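Local coordinates for pancreatic lipase related protein 2 (Equus caballus, PDB 1W52) that probably hydrolyses galactolipids and triacylglycerols, releasing fatty acids from them as a lipase of the alpha/beta hydrolase superfamily, at residues 348-360 against 370-382. Sequence-based numbering, arbitrary orientation.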
# COMPACT_ATOMS: atom_id res chain seq x y z
N LEU A 348 -0.41 -26.82 25.97
CA LEU A 348 -0.12 -26.68 27.39
C LEU A 348 0.30 -28.00 28.03
O LEU A 348 0.39 -29.03 27.36
CB LEU A 348 -1.32 -26.07 28.13
CG LEU A 348 -1.46 -24.56 27.90
CD1 LEU A 348 -2.63 -24.04 28.69
CD2 LEU A 348 -0.19 -23.76 28.25
N ALA A 349 0.61 -27.93 29.31
CA ALA A 349 1.00 -29.11 30.05
C ALA A 349 0.59 -28.93 31.51
O ALA A 349 -0.15 -27.99 31.85
CB ALA A 349 2.49 -29.33 29.91
N GLY A 350 1.02 -29.86 32.36
CA GLY A 350 0.89 -29.75 33.81
C GLY A 350 -0.27 -30.53 34.42
O GLY A 350 -0.74 -31.53 33.86
N SER A 351 -0.72 -30.06 35.59
CA SER A 351 -1.79 -30.70 36.36
C SER A 351 -2.95 -29.76 36.66
O SER A 351 -4.11 -30.05 36.34
CB SER A 351 -1.23 -31.29 37.66
OG SER A 351 -1.90 -32.48 38.03
N GLY A 352 -2.65 -28.63 37.29
CA GLY A 352 -3.69 -27.73 37.75
C GLY A 352 -4.12 -26.71 36.72
O GLY A 352 -3.32 -26.30 35.89
N LYS A 353 -5.39 -26.31 36.77
CA LYS A 353 -5.98 -25.33 35.85
C LYS A 353 -5.81 -23.91 36.38
O LYS A 353 -6.25 -23.62 37.49
CB LYS A 353 -7.48 -25.59 35.68
CG LYS A 353 -7.85 -27.04 35.36
CD LYS A 353 -9.34 -27.17 35.03
CE LYS A 353 -9.58 -27.98 33.77
NZ LYS A 353 -10.88 -27.63 33.15
N ALA A 354 -5.20 -23.03 35.58
CA ALA A 354 -4.90 -21.64 35.99
C ALA A 354 -5.67 -20.61 35.12
O ALA A 354 -6.69 -20.97 34.52
CB ALA A 354 -3.36 -21.38 35.95
N ASN A 355 -5.20 -19.35 35.12
CA ASN A 355 -5.62 -18.33 34.13
C ASN A 355 -4.53 -17.29 33.88
O ASN A 355 -3.84 -16.88 34.82
CB ASN A 355 -6.89 -17.62 34.55
CG ASN A 355 -8.09 -18.49 34.39
OD1 ASN A 355 -8.64 -18.62 33.31
ND2 ASN A 355 -8.47 -19.15 35.47
N GLY A 356 -4.38 -16.86 32.63
CA GLY A 356 -3.36 -15.87 32.37
C GLY A 356 -2.87 -15.55 30.98
O GLY A 356 -3.25 -16.15 29.98
N TYR A 357 -1.99 -14.55 30.98
CA TYR A 357 -1.24 -14.11 29.81
C TYR A 357 -0.26 -15.22 29.42
O TYR A 357 0.17 -15.99 30.29
CB TYR A 357 -0.46 -12.81 30.15
CG TYR A 357 -1.30 -11.54 30.26
CD1 TYR A 357 -2.55 -11.42 29.62
CD2 TYR A 357 -0.82 -10.44 30.99
CE1 TYR A 357 -3.32 -10.23 29.70
CE2 TYR A 357 -1.58 -9.25 31.08
CZ TYR A 357 -2.83 -9.14 30.43
OH TYR A 357 -3.56 -7.95 30.53
N LEU A 358 0.07 -15.31 28.13
CA LEU A 358 0.99 -16.33 27.63
C LEU A 358 1.99 -15.67 26.72
O LEU A 358 1.93 -15.76 25.51
CB LEU A 358 0.22 -17.46 26.92
CG LEU A 358 0.05 -18.71 27.79
CD1 LEU A 358 -0.91 -19.77 27.16
CD2 LEU A 358 1.43 -19.33 28.10
N LYS A 359 2.91 -14.97 27.35
CA LYS A 359 3.83 -14.13 26.61
C LYS A 359 4.96 -14.97 25.99
O LYS A 359 4.99 -16.20 26.17
CB LYS A 359 4.33 -12.99 27.50
CG LYS A 359 3.16 -12.15 28.01
CD LYS A 359 3.56 -10.90 28.73
CE LYS A 359 2.33 -10.26 29.36
NZ LYS A 359 2.66 -9.26 30.41
N VAL A 360 5.82 -14.28 25.23
CA VAL A 360 6.86 -14.87 24.38
C VAL A 360 7.83 -13.78 23.88
O VAL A 360 7.42 -12.66 23.59
CB VAL A 360 6.27 -15.52 23.11
CG1 VAL A 360 7.35 -16.27 22.40
CG2 VAL A 360 5.09 -16.47 23.41
N LYS A 370 9.75 -8.36 20.87
CA LYS A 370 9.05 -7.66 21.97
C LYS A 370 8.31 -8.76 22.75
O LYS A 370 8.49 -9.93 22.44
CB LYS A 370 8.06 -6.61 21.39
CG LYS A 370 8.70 -5.25 21.02
CD LYS A 370 9.20 -5.19 19.55
CE LYS A 370 10.53 -4.42 19.41
NZ LYS A 370 10.42 -2.98 19.76
N GLN A 371 7.52 -8.42 23.77
CA GLN A 371 6.72 -9.46 24.43
C GLN A 371 5.55 -9.76 23.49
O GLN A 371 5.19 -8.89 22.72
CB GLN A 371 6.24 -9.04 25.85
CG GLN A 371 7.32 -9.17 27.01
CD GLN A 371 7.44 -10.57 27.67
OE1 GLN A 371 6.45 -11.18 28.06
NE2 GLN A 371 8.67 -11.06 27.79
N TYR A 372 4.99 -10.97 23.53
CA TYR A 372 3.98 -11.35 22.53
C TYR A 372 2.86 -12.17 23.14
O TYR A 372 2.90 -13.39 23.12
CB TYR A 372 4.60 -12.12 21.35
CG TYR A 372 5.07 -11.25 20.20
CD1 TYR A 372 6.20 -10.50 20.34
CD2 TYR A 372 4.37 -11.17 18.99
CE1 TYR A 372 6.64 -9.69 19.34
CE2 TYR A 372 4.82 -10.36 17.97
CZ TYR A 372 5.97 -9.62 18.18
OH TYR A 372 6.51 -8.76 17.25
N GLU A 373 1.86 -11.50 23.66
CA GLU A 373 0.80 -12.23 24.30
C GLU A 373 0.13 -13.14 23.28
O GLU A 373 -0.66 -12.68 22.47
CB GLU A 373 -0.22 -11.27 24.92
CG GLU A 373 -1.50 -11.99 25.41
CD GLU A 373 -2.65 -11.07 25.75
OE1 GLU A 373 -2.39 -10.04 26.43
OE2 GLU A 373 -3.80 -11.38 25.34
N ILE A 374 0.38 -14.45 23.35
CA ILE A 374 -0.28 -15.40 22.42
C ILE A 374 -1.66 -15.88 22.91
O ILE A 374 -2.47 -16.41 22.15
CB ILE A 374 0.62 -16.63 22.17
CG1 ILE A 374 2.08 -16.23 21.93
CG2 ILE A 374 0.10 -17.47 21.00
CD1 ILE A 374 2.29 -15.28 20.81
N PHE A 375 -1.90 -15.73 24.21
CA PHE A 375 -3.17 -16.18 24.78
C PHE A 375 -3.44 -15.66 26.18
O PHE A 375 -2.55 -15.64 27.01
CB PHE A 375 -3.21 -17.70 24.83
CG PHE A 375 -4.59 -18.27 24.82
CD1 PHE A 375 -5.57 -17.77 23.96
CD2 PHE A 375 -4.90 -19.33 25.64
CE1 PHE A 375 -6.85 -18.32 23.93
CE2 PHE A 375 -6.17 -19.89 25.61
CZ PHE A 375 -7.15 -19.38 24.75
N LYS A 376 -4.69 -15.26 26.41
CA LYS A 376 -5.20 -15.08 27.77
C LYS A 376 -6.48 -15.93 27.92
O LYS A 376 -7.40 -15.90 27.08
CB LYS A 376 -5.40 -13.59 28.13
CG LYS A 376 -6.47 -12.88 27.30
CD LYS A 376 -6.56 -11.34 27.52
CE LYS A 376 -7.57 -10.69 26.51
NZ LYS A 376 -7.49 -11.30 25.12
N GLY A 377 -6.50 -16.73 28.98
CA GLY A 377 -7.66 -17.55 29.32
C GLY A 377 -7.30 -18.74 30.18
O GLY A 377 -6.23 -18.76 30.80
N SER A 378 -8.21 -19.73 30.20
CA SER A 378 -8.05 -20.97 30.98
C SER A 378 -6.96 -21.89 30.42
O SER A 378 -6.94 -22.19 29.22
CB SER A 378 -9.37 -21.76 31.05
OG SER A 378 -9.50 -22.65 29.95
N LEU A 379 -6.10 -22.36 31.30
CA LEU A 379 -4.88 -23.02 30.89
C LEU A 379 -4.85 -24.54 31.18
O LEU A 379 -3.83 -25.09 31.63
CB LEU A 379 -3.67 -22.29 31.53
CG LEU A 379 -3.63 -20.76 31.34
CD1 LEU A 379 -2.28 -20.17 31.77
CD2 LEU A 379 -3.89 -20.41 29.91
N GLN A 380 -5.96 -25.22 30.87
CA GLN A 380 -6.07 -26.68 31.05
C GLN A 380 -4.90 -27.48 30.41
O GLN A 380 -4.40 -27.10 29.35
CB GLN A 380 -7.44 -27.20 30.54
CG GLN A 380 -7.73 -26.98 29.04
CD GLN A 380 -8.87 -27.85 28.52
OE1 GLN A 380 -9.96 -27.88 29.11
NE2 GLN A 380 -8.63 -28.55 27.41
N PRO A 381 -4.43 -28.55 31.08
CA PRO A 381 -3.32 -29.36 30.57
C PRO A 381 -3.55 -30.02 29.21
O PRO A 381 -4.67 -30.38 28.85
CB PRO A 381 -3.11 -30.43 31.65
CG PRO A 381 -3.67 -29.83 32.87
CD PRO A 381 -4.86 -29.03 32.41
N ASP A 382 -2.43 -30.18 28.51
CA ASP A 382 -2.34 -30.71 27.15
C ASP A 382 -3.57 -30.48 26.27
O ASP A 382 -4.38 -31.38 26.03
CB ASP A 382 -1.87 -32.17 27.18
CG ASP A 382 -0.37 -32.26 27.42
OD1 ASP A 382 0.06 -32.31 28.60
OD2 ASP A 382 0.47 -32.25 26.48
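Leu379, whose CB points toward 348-360, packs between Leu348 and Leu358. Its CD2 lies 4.1 Å from CD1 of Leu358, the two side chains passing alongside with their tips running opposite ways, while CD1 of Leu348 closes on its CB. With CG anti to its own carbonyl carbon (chi1 -51°), Leu379 also brings CD1 to within 4.0 Å of the backbone N of Gly356; Trp405 touches Leu379 and Phe403 touches Leu358, both from loops. Val360 CG2 meets Ile374 CG1, and Ile374 rests in turn on strand 387-391. The two segments run antiparallel as neighbouring parts of the beta-sandwich of the C-terminal PLAT domain, away from the catalytic domain. Their backbone pairing is sparse: Ile374 N donates to Leu358 O at 3.0 Å, and Gly356 N donates to Gly377 O at 3.2 Å, with a weak return bond from Gly377 N. The solvent side is looser. Glu373, its chain extended, reaches the exposed Tyr357 ring obliquely, OE1 being 3.4 Å from CE1, with carboxylate and ring planes 19° apart. Lys376 CB meets that ring at its edge, and Lys376 NZ makes a long salt bridge, 3.7 Å, to OE2 of Glu373 within the same segment. An alanine in place of Glu373 would probably leave Lys376 NZ without this ionic mate and the Tyr357 ring less confined. At the far end, Pro381 lays CB and CG against the carbonyl oxygen of Gly350.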